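Local structure of hypothetical protein AGR_L_1239 (Agrobacterium tumefaciens str. C58, 1VQS) at the interface of chains A and B and the interface of chains A and C. The protein is of unknown function but belongs to the NIPSNAP family, adopts a ferredoxin-like fold and may act as an oligomer. Sequence-based numbering; all coordinates share one arbitrary frame. Chains: chain A/B/C, hypothetical protein AGR_L_1239.

Chain A meets two neighbours through different parts of its ferredoxin-like fold; the C-alpha centres of contact 1 and contact 2 lie about 24 Å apart. Contact 1 is a piece of a two-fold interface built from strands 49-55 and 62-69 (chain A ranges) and the C-terminal tail. Contact 2 sets helix 93-96 and the start of strand 99-109 against strand 14-22 of chain C, the residues after it and C:Glu100. Strand 14-22 of the partner takes part in both, through B:Tyr15 and C:Arg21. One subunit can therefore hold both partners at once, although the structure alone does not show which oligomer forms in solution.

Contact 1: the interface of chains A and B. Residues chain A 49-53, 66, 115; chain B 15, 50, 53, 66, 113-115.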
ATOM      1  N   LEU A  49      11.951  -3.081 -27.595  1.00 21.25           N
ATOM      2  CA  LEU A  49      12.370  -3.287 -26.217  1.00 20.75           C
ATOM      3  C   LEU A  49      13.362  -2.201 -25.849  1.00 20.21           C
ATOM      4  O   LEU A  49      14.326  -1.958 -26.566  1.00 21.44           O
ATOM      5  CB  LEU A  49      13.032  -4.654 -26.029  1.00 20.37           C
ATOM      6  CG  LEU A  49      13.599  -5.028 -24.658  1.00 21.29           C
ATOM      7  CD1 LEU A  49      12.544  -5.035 -23.596  1.00 21.46           C
ATOM      8  CD2 LEU A  49      14.273  -6.390 -24.741  1.00 20.93           C
ATOM      9  N   VAL A  50      13.101  -1.544 -24.729  1.00 18.71           N
ATOM     10  CA  VAL A  50      13.930  -0.451 -24.256  1.00 18.79           C
ATOM     11  C   VAL A  50      14.910  -0.946 -23.205  1.00 20.32           C
ATOM     12  O   VAL A  50      16.099  -0.663 -23.278  1.00 20.47           O
ATOM     13  CB  VAL A  50      13.028   0.673 -23.708  1.00 20.99           C
ATOM     14  CG1 VAL A  50      13.854   1.756 -22.994  1.00 21.87           C
ATOM     15  CG2 VAL A  50      12.196   1.263 -24.857  1.00 20.49           C
ATOM     16  N   GLY A  51      14.399  -1.648 -22.196  1.00 19.29           N
ATOM     17  CA  GLY A  51      15.239  -2.115 -21.096  1.00 20.22           C
ATOM     18  C   GLY A  51      14.543  -3.245 -20.355  1.00 18.83           C
ATOM     19  O   GLY A  51      13.327  -3.378 -20.410  1.00 19.13           O
ATOM     20  N   TYR A  52      15.330  -4.072 -19.661  1.00 19.99           N
ATOM     21  CA  TYR A  52      14.785  -5.255 -18.988  1.00 19.53           C
ATOM     22  C   TYR A  52      15.648  -5.474 -17.763  1.00 20.79           C
ATOM     23  O   TYR A  52      16.846  -5.724 -17.890  1.00 18.70           O
ATOM     24  CB  TYR A  52      14.783  -6.465 -19.932  1.00 19.06           C
ATOM     25  CG  TYR A  52      13.675  -7.471 -19.666  1.00 19.25           C
ATOM     26  CD1 TYR A  52      13.630  -8.192 -18.469  1.00 19.57           C
ATOM     27  CD2 TYR A  52      12.683  -7.712 -20.608  1.00 19.24           C
ATOM     28  CE1 TYR A  52      12.632  -9.137 -18.241  1.00 20.20           C
ATOM     29  CE2 TYR A  52      11.691  -8.636 -20.387  1.00 18.79           C
ATOM     30  CZ  TYR A  52      11.654  -9.342 -19.201  1.00 20.74           C
ATOM     31  OH  TYR A  52      10.663 -10.269 -18.991  1.00 20.83           O
ATOM     32  N   PHE A  53      15.054  -5.318 -16.588  1.00 19.68           N
ATOM     33  CA  PHE A  53      15.829  -5.215 -15.353  1.00 19.79           C
ATOM     34  C   PHE A  53      15.274  -6.136 -14.270  1.00 19.78           C
ATOM     35  O   PHE A  53      14.083  -6.502 -14.280  1.00 19.43           O
ATOM     36  CB  PHE A  53      15.774  -3.778 -14.822  1.00 20.16           C
ATOM     37  CG  PHE A  53      16.100  -2.729 -15.870  1.00 19.02           C
ATOM     38  CD1 PHE A  53      17.419  -2.482 -16.217  1.00 21.37           C
ATOM     39  CD2 PHE A  53      15.097  -1.959 -16.460  1.00 20.58           C
ATOM     40  CE1 PHE A  53      17.715  -1.541 -17.166  1.00 21.72           C
ATOM     41  CE2 PHE A  53      15.390  -1.026 -17.411  1.00 21.36           C
ATOM     42  CZ  PHE A  53      16.711  -0.793 -17.756  1.00 21.26           C
ATOM     43  N   ILE A  66      10.576  -2.415 -20.101  1.00 17.90           N
ATOM     44  CA  ILE A  66      10.106  -1.203 -20.713  1.00 18.35           C
ATOM     45  C   ILE A  66      10.096  -1.398 -22.196  1.00 18.46           C
ATOM     46  O   ILE A  66      11.073  -1.881 -22.758  1.00 18.03           O
ATOM     47  CB  ILE A  66      11.026  -0.036 -20.353  1.00 18.18           C
ATOM     48  CG1 ILE A  66      11.167   0.109 -18.835  1.00 19.20           C
ATOM     49  CG2 ILE A  66      10.470   1.253 -20.985  1.00 18.67           C
ATOM     50  CD1 ILE A  66      12.069   1.250 -18.368  1.00 22.05           C
ATOM     51  N   LEU A 115      15.640   9.119 -24.099  1.00 21.94           N
ATOM     52  CA  LEU A 115      14.698   8.203 -24.723  1.00 22.90           C
ATOM     53  C   LEU A 115      13.473   9.026 -25.069  1.00 23.68           C
ATOM     54  O   LEU A 115      12.764   9.523 -24.176  1.00 23.06           O
ATOM     55  CB  LEU A 115      14.345   7.074 -23.748  1.00 23.00           C
ATOM     56  CG  LEU A 115      15.409   5.987 -23.512  1.00 22.99           C
ATOM     57  CD1 LEU A 115      15.053   5.151 -22.338  1.00 24.77           C
ATOM     58  CD2 LEU A 115      15.579   5.113 -24.746  1.00 26.87           C
TER
ATOM     59  N   TYR B  15      21.349   0.429 -12.706  1.00 17.86           N
ATOM     60  CA  TYR B  15      20.295   1.360 -13.088  1.00 18.33           C
ATOM     61  C   TYR B  15      19.561   1.819 -11.849  1.00 19.60           C
ATOM     62  O   TYR B  15      18.993   0.995 -11.122  1.00 21.48           O
ATOM     63  CB  TYR B  15      19.355   0.696 -14.109  1.00 18.82           C
ATOM     64  CG  TYR B  15      20.054   0.577 -15.430  1.00 17.41           C
ATOM     65  CD1 TYR B  15      20.915  -0.477 -15.695  1.00 18.79           C
ATOM     66  CD2 TYR B  15      19.926   1.576 -16.396  1.00 18.74           C
ATOM     67  CE1 TYR B  15      21.611  -0.531 -16.883  1.00 20.22           C
ATOM     68  CE2 TYR B  15      20.582   1.508 -17.613  1.00 19.51           C
ATOM     69  CZ  TYR B  15      21.449   0.454 -17.841  1.00 18.35           C
ATOM     70  OH  TYR B  15      22.136   0.409 -19.048  1.00 20.83           O
ATOM     71  N   VAL B  50      19.415   8.101 -18.460  1.00 18.59           N
ATOM     72  CA  VAL B  50      18.884   7.063 -19.348  1.00 19.66           C
ATOM     73  C   VAL B  50      17.525   7.465 -19.917  1.00 19.70           C
ATOM     74  O   VAL B  50      17.284   7.375 -21.122  1.00 21.94           O
ATOM     75  CB  VAL B  50      18.785   5.733 -18.583  1.00 21.87           C
ATOM     76  CG1 VAL B  50      18.058   4.703 -19.398  1.00 22.45           C
ATOM     77  CG2 VAL B  50      20.179   5.215 -18.229  1.00 21.77           C
ATOM     78  N   PHE B  53      10.627  10.535 -17.606  1.00 19.59           N
ATOM     79  CA  PHE B  53       9.245  10.301 -18.031  1.00 18.40           C
ATOM     80  C   PHE B  53       8.248  10.909 -17.062  1.00 18.78           C
ATOM     81  O   PHE B  53       8.534  11.099 -15.892  1.00 20.38           O
ATOM     82  CB  PHE B  53       8.950   8.797 -18.118  1.00 19.20           C
ATOM     83  CG  PHE B  53      10.001   8.016 -18.869  1.00 18.31           C
ATOM     84  CD1 PHE B  53      10.034   8.046 -20.238  1.00 20.47           C
ATOM     85  CD2 PHE B  53      10.965   7.272 -18.215  1.00 20.26           C
ATOM     86  CE1 PHE B  53      10.991   7.339 -20.954  1.00 21.47           C
ATOM     87  CE2 PHE B  53      11.947   6.561 -18.953  1.00 21.54           C
ATOM     88  CZ  PHE B  53      11.934   6.596 -20.310  1.00 21.30           C
ATOM     89  N   ILE B  66      15.651   7.708 -14.733  1.00 19.39           N
ATOM     90  CA  ILE B  66      16.541   6.588 -14.665  1.00 19.26           C
ATOM     91  C   ILE B  66      17.949   7.039 -15.021  1.00 18.22           C
ATOM     92  O   ILE B  66      18.163   7.748 -16.019  1.00 18.26           O
ATOM     93  CB  ILE B  66      16.113   5.526 -15.648  1.00 19.32           C
ATOM     94  CG1 ILE B  66      14.647   5.161 -15.426  1.00 20.54           C
ATOM     95  CG2 ILE B  66      17.031   4.345 -15.539  1.00 19.86           C
ATOM     96  CD1 ILE B  66      14.153   4.033 -16.288  1.00 21.33           C
ATOM     97  N   SER B 113      18.779  -7.249 -22.021  1.00 20.43           N
ATOM     98  CA  SER B 113      18.402  -5.846 -21.989  1.00 19.27           C
ATOM     99  C   SER B 113      19.246  -5.028 -22.973  1.00 20.46           C
ATOM    100  O   SER B 113      20.482  -5.080 -22.920  1.00 20.33           O
ATOM    101  CB  SER B 113      18.620  -5.265 -20.599  1.00 19.66           C
ATOM    102  OG  SER B 113      18.220  -3.885 -20.556  1.00 19.62           O
ATOM    103  N   PRO B 114      18.599  -4.243 -23.858  1.00 20.48           N
ATOM    104  CA  PRO B 114      19.393  -3.315 -24.701  1.00 19.22           C
ATOM    105  C   PRO B 114      20.145  -2.237 -23.914  1.00 21.51           C
ATOM    106  O   PRO B 114      21.145  -1.704 -24.415  1.00 21.94           O
ATOM    107  CB  PRO B 114      18.332  -2.661 -25.596  1.00 22.16           C
ATOM    108  CG  PRO B 114      17.211  -3.638 -25.629  1.00 21.78           C
ATOM    109  CD  PRO B 114      17.180  -4.229 -24.243  1.00 20.23           C
ATOM    110  N   LEU B 115      19.646  -1.914 -22.729  1.00 22.23           N
ATOM    111  CA  LEU B 115      20.330  -1.057 -21.764  1.00 20.33           C
ATOM    112  C   LEU B 115      21.149  -2.013 -20.919  1.00 20.76           C
ATOM    113  O   LEU B 115      20.592  -2.771 -20.099  1.00 21.63           O
ATOM    114  CB  LEU B 115      19.339  -0.253 -20.925  1.00 22.05           C
ATOM    115  CG  LEU B 115      18.695   0.865 -21.724  1.00 21.94           C
ATOM    116  CD1 LEU B 115      17.465   1.388 -21.009  1.00 22.52           C
ATOM    117  CD2 LEU B 115      19.703   1.994 -21.994  1.00 24.25           C
TER
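Two ferredoxin-like NIPSNAP subunits pack here by their strands, each covered by the C-terminal tail of the other, in part of a two-fold interface that may be that of a dimer. The A:Phe53 side chain crosses that of B:Tyr15 at about a right angle, and its ring, tilted about 45° to the tyrosine ring, presents its CE1 corner to one face, displaced toward the rim, with CE1 3.6 Å from B:Tyr15 CG. CG of A:Phe53 stands anti to the carbonyl carbon (chi1 -50°), and the next ring atom, CZ, meets B:Leu115 CD1 at 4.0 Å, so the ring is wedged between strand and tail. B:Leu115 runs alongside A:Val50, pointing the same way, and lays CD1 against the carbonyl oxygen of A:Val50. In the twin contact A:Leu115 brings CD1 to the edge of the B:Phe53 ring, in its plane, 4.0 Å from CZ. Near the two-fold, the A:Ile66 and B:Ile66 side chains reach toward each other tip to tip, their CD1 methyls 4.1 Å apart. B:Pro114 crosses A:Leu49 at about a right angle, its CD 3.7 Å from the leucine CD2 methyl. Beside it the hydroxyl of B:Ser113, anti to its backbone N (chi1 -179°), accepts a hydrogen bond from the backbone A:Tyr52 N at 3.0 Å from OG. The same OG donates to B:Leu115 O at 2.7 Å, from above the carbonyl plane, linking two residues of the tail.

Contact 2: the interface of chains A and C. Residues chain A 96-97, 99-101; chain C 21, 23-24, 100.
The end of helix 93-96 and the start of strand 99-109 in one NIPSNAP subunit, of ferredoxin-like fold, receive C:Lys23 and C:Asn24, which follow strand 14-22 of the other; this interface may not be the biological one. Among the direct polar contacts, C:Asn24, with CG anti to its backbone N (chi1 -178°), donates from ND2 to the A:Arg96 carbonyl O at 2.9 Å. This bond is nearly straight (170° at H), lies close to the amide plane and falls on a carbonyl lone pair. C:Lys23 folds back at chi2 and chi4 to place its ammonium NZ 2.8 Å from A:Asp97 OD1, a salt bridge on the anti lone pair of the carboxylate. NZ also lies within hydrogen-bonding distance of A:Arg96 O (3.0 Å) and donates to C:Asn24 O in its own chain; with water 2, these oxygens outnumber its N-H groups, which must be shared. Within chain C, C:Arg21 NH2 forms a salt bridge to C:Glu100 OE1 at 2.9 Å, near the guanidinium plane but above that of the carboxylate, which probably fixes the guanidinium's rotation. Two linked waters extend the network: water 2 joins C:Lys23 NZ to A:Ile99 O, while water 1 joins A:Glu100 O to C:Asn24 N and C:Glu100 OE2. Apolar contact is made by A:Val101, whose CG2 methyl sits over the centre of one guanidinium face, 3.6 Å from C:Arg21 CZ. A:Ile99 CG2 packs obliquely on C:Asn24 CG at 3.8 Å.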
ATOM      1  N   ARG A  96       3.928 -18.109 -16.093  1.00 21.56           N
ATOM      2  CA  ARG A  96       2.617 -17.745 -15.538  1.00 22.72           C
ATOM      3  C   ARG A  96       2.529 -17.915 -14.024  1.00 21.18           C
ATOM      4  O   ARG A  96       1.811 -17.146 -13.353  1.00 21.59           O
ATOM      5  CB  ARG A  96       1.543 -18.611 -16.211  1.00 24.57           C
ATOM      6  CG  ARG A  96       0.120 -18.247 -15.916  1.00 28.56           C
ATOM      7  CD  ARG A  96      -0.814 -19.031 -16.798  0.50 27.48           C
ATOM      8  NE  ARG A  96      -0.789 -18.489 -18.153  0.50 28.83           N
ATOM      9  CZ  ARG A  96      -1.110 -19.170 -19.251  0.50 29.17           C
ATOM     10  NH1 ARG A  96      -1.492 -20.438 -19.183  0.50 26.59           N
ATOM     11  NH2 ARG A  96      -1.053 -18.567 -20.423  0.50 29.88           N
ATOM     12  N   ASP A  97       3.237 -18.906 -13.502  1.00 21.81           N
ATOM     13  CA  ASP A  97       3.202 -19.173 -12.073  1.00 21.02           C
ATOM     14  C   ASP A  97       4.444 -18.648 -11.369  1.00 21.96           C
ATOM     15  O   ASP A  97       4.522 -18.702 -10.139  1.00 22.77           O
ATOM     16  CB  ASP A  97       3.018 -20.668 -11.802  1.00 22.20           C
ATOM     17  CG  ASP A  97       1.789 -21.234 -12.486  1.00 22.44           C
ATOM     18  OD1 ASP A  97       0.815 -20.490 -12.721  1.00 23.65           O
ATOM     19  OD2 ASP A  97       1.815 -22.444 -12.858  1.00 27.61           O
ATOM     20  N   ILE A  99       5.285 -15.384 -11.912  1.00 19.38           N
ATOM     21  CA  ILE A  99       4.814 -14.025 -11.613  1.00 19.58           C
ATOM     22  C   ILE A  99       3.672 -14.142 -10.611  1.00 21.65           C
ATOM     23  O   ILE A  99       2.690 -14.854 -10.890  1.00 21.61           O
ATOM     24  CB  ILE A  99       4.291 -13.341 -12.891  1.00 20.04           C
ATOM     25  CG1 ILE A  99       5.428 -13.167 -13.917  1.00 21.30           C
ATOM     26  CG2 ILE A  99       3.601 -12.019 -12.546  1.00 21.12           C
ATOM     27  CD1 ILE A  99       4.907 -12.856 -15.326  1.00 20.47           C
ATOM     28  N   GLU A 100       3.783 -13.450  -9.474  1.00 19.79           N
ATOM     29  CA  GLU A 100       2.697 -13.376  -8.496  1.00 19.62           C
ATOM     30  C   GLU A 100       1.756 -12.208  -8.711  1.00 20.45           C
ATOM     31  O   GLU A 100       0.538 -12.388  -8.752  1.00 20.17           O
ATOM     32  CB  GLU A 100       3.262 -13.330  -7.062  1.00 19.50           C
ATOM     33  CG  GLU A 100       3.830 -14.694  -6.636  1.00 21.06           C
ATOM     34  CD  GLU A 100       4.344 -14.726  -5.200  1.00 22.03           C
ATOM     35  OE1 GLU A 100       4.437 -13.691  -4.520  1.00 24.05           O
ATOM     36  OE2 GLU A 100       4.675 -15.828  -4.735  1.00 21.87           O
ATOM     37  N   VAL A 101       2.323 -11.006  -8.813  1.00 19.72           N
ATOM     38  CA  VAL A 101       1.547  -9.770  -8.932  1.00 19.71           C
ATOM     39  C   VAL A 101       2.182  -8.944 -10.027  1.00 19.16           C
ATOM     40  O   VAL A 101       3.405  -8.997 -10.202  1.00 20.63           O
ATOM     41  CB  VAL A 101       1.512  -8.994  -7.602  1.00 22.57           C
ATOM     42  CG1 VAL A 101       0.774  -7.690  -7.736  1.00 25.73           C
ATOM     43  CG2 VAL A 101       0.831  -9.880  -6.543  1.00 20.91           C
TER
ATOM     44  N   ARG C  21      -8.207  -9.058  -7.466  1.00 19.32           N
ATOM     45  CA  ARG C  21      -6.924  -9.416  -8.091  1.00 19.33           C
ATOM     46  C   ARG C  21      -6.886 -10.917  -8.234  1.00 19.41           C
ATOM     47  O   ARG C  21      -6.982 -11.630  -7.233  1.00 18.95           O
ATOM     48  CB  ARG C  21      -5.739  -8.977  -7.244  1.00 19.31           C
ATOM     49  CG  ARG C  21      -4.419  -9.220  -7.932  1.00 20.36           C
ATOM     50  CD  ARG C  21      -3.262  -8.942  -7.010  1.00 22.90           C
ATOM     51  NE  ARG C  21      -2.952 -10.136  -6.234  1.00 21.39           N
ATOM     52  CZ  ARG C  21      -2.394 -10.123  -5.025  1.00 22.91           C
ATOM     53  NH1 ARG C  21      -2.189  -8.984  -4.396  1.00 24.30           N
ATOM     54  NH2 ARG C  21      -2.113 -11.262  -4.431  1.00 24.26           N
ATOM     55  N   LYS C  23      -5.245 -14.713  -9.561  1.00 20.46           N
ATOM     56  CA  LYS C  23      -4.068 -15.500  -9.931  1.00 19.63           C
ATOM     57  C   LYS C  23      -3.521 -15.005 -11.253  1.00 19.09           C
ATOM     58  O   LYS C  23      -4.288 -14.780 -12.210  1.00 20.18           O
ATOM     59  CB  LYS C  23      -4.502 -16.956 -10.106  1.00 22.25           C
ATOM     60  CG  LYS C  23      -3.525 -17.898 -10.872  1.00 23.60           C
ATOM     61  CD  LYS C  23      -2.334 -18.193  -9.994  1.00 25.88           C
ATOM     62  CE  LYS C  23      -1.289 -19.032 -10.739  1.00 26.07           C
ATOM     63  NZ  LYS C  23      -0.552 -18.269 -11.795  1.00 23.39           N
ATOM     64  N   ASN C  24      -2.202 -14.813 -11.338  1.00 18.58           N
ATOM     65  CA  ASN C  24      -1.638 -14.362 -12.594  1.00 20.34           C
ATOM     66  C   ASN C  24      -2.002 -15.292 -13.756  1.00 19.49           C
ATOM     67  O   ASN C  24      -1.828 -16.526 -13.678  1.00 19.96           O
ATOM     68  CB  ASN C  24      -0.122 -14.240 -12.488  1.00 18.99           C
ATOM     69  CG  ASN C  24       0.482 -13.726 -13.754  1.00 19.67           C
ATOM     70  OD1 ASN C  24       0.283 -12.573 -14.087  1.00 20.18           O
ATOM     71  ND2 ASN C  24       1.198 -14.579 -14.484  1.00 20.73           N
ATOM     72  N   GLU C 100      -7.389 -14.032  -5.784  1.00 19.79           N
ATOM     73  CA  GLU C 100      -6.433 -13.968  -4.679  1.00 19.62           C
ATOM     74  C   GLU C 100      -6.818 -12.985  -3.591  1.00 20.45           C
ATOM     75  O   GLU C 100      -6.832 -13.337  -2.410  1.00 20.17           O
ATOM     76  CB  GLU C 100      -5.022 -13.636  -5.203  1.00 19.50           C
ATOM     77  CG  GLU C 100      -4.399 -14.830  -5.943  1.00 21.06           C
ATOM     78  CD  GLU C 100      -2.974 -14.581  -6.427  1.00 22.03           C
ATOM     79  OE1 GLU C 100      -2.454 -13.456  -6.363  1.00 24.05           O
ATOM     80  OE2 GLU C 100      -2.352 -15.546  -6.897  1.00 21.87           O
TER
HETATM   81  O   HOH W   1      -0.640 -14.832  -8.897  1.00 11.26           O
HETATM   82  O   HOH W   2       1.003 -16.811  -9.881  1.00 12.29           O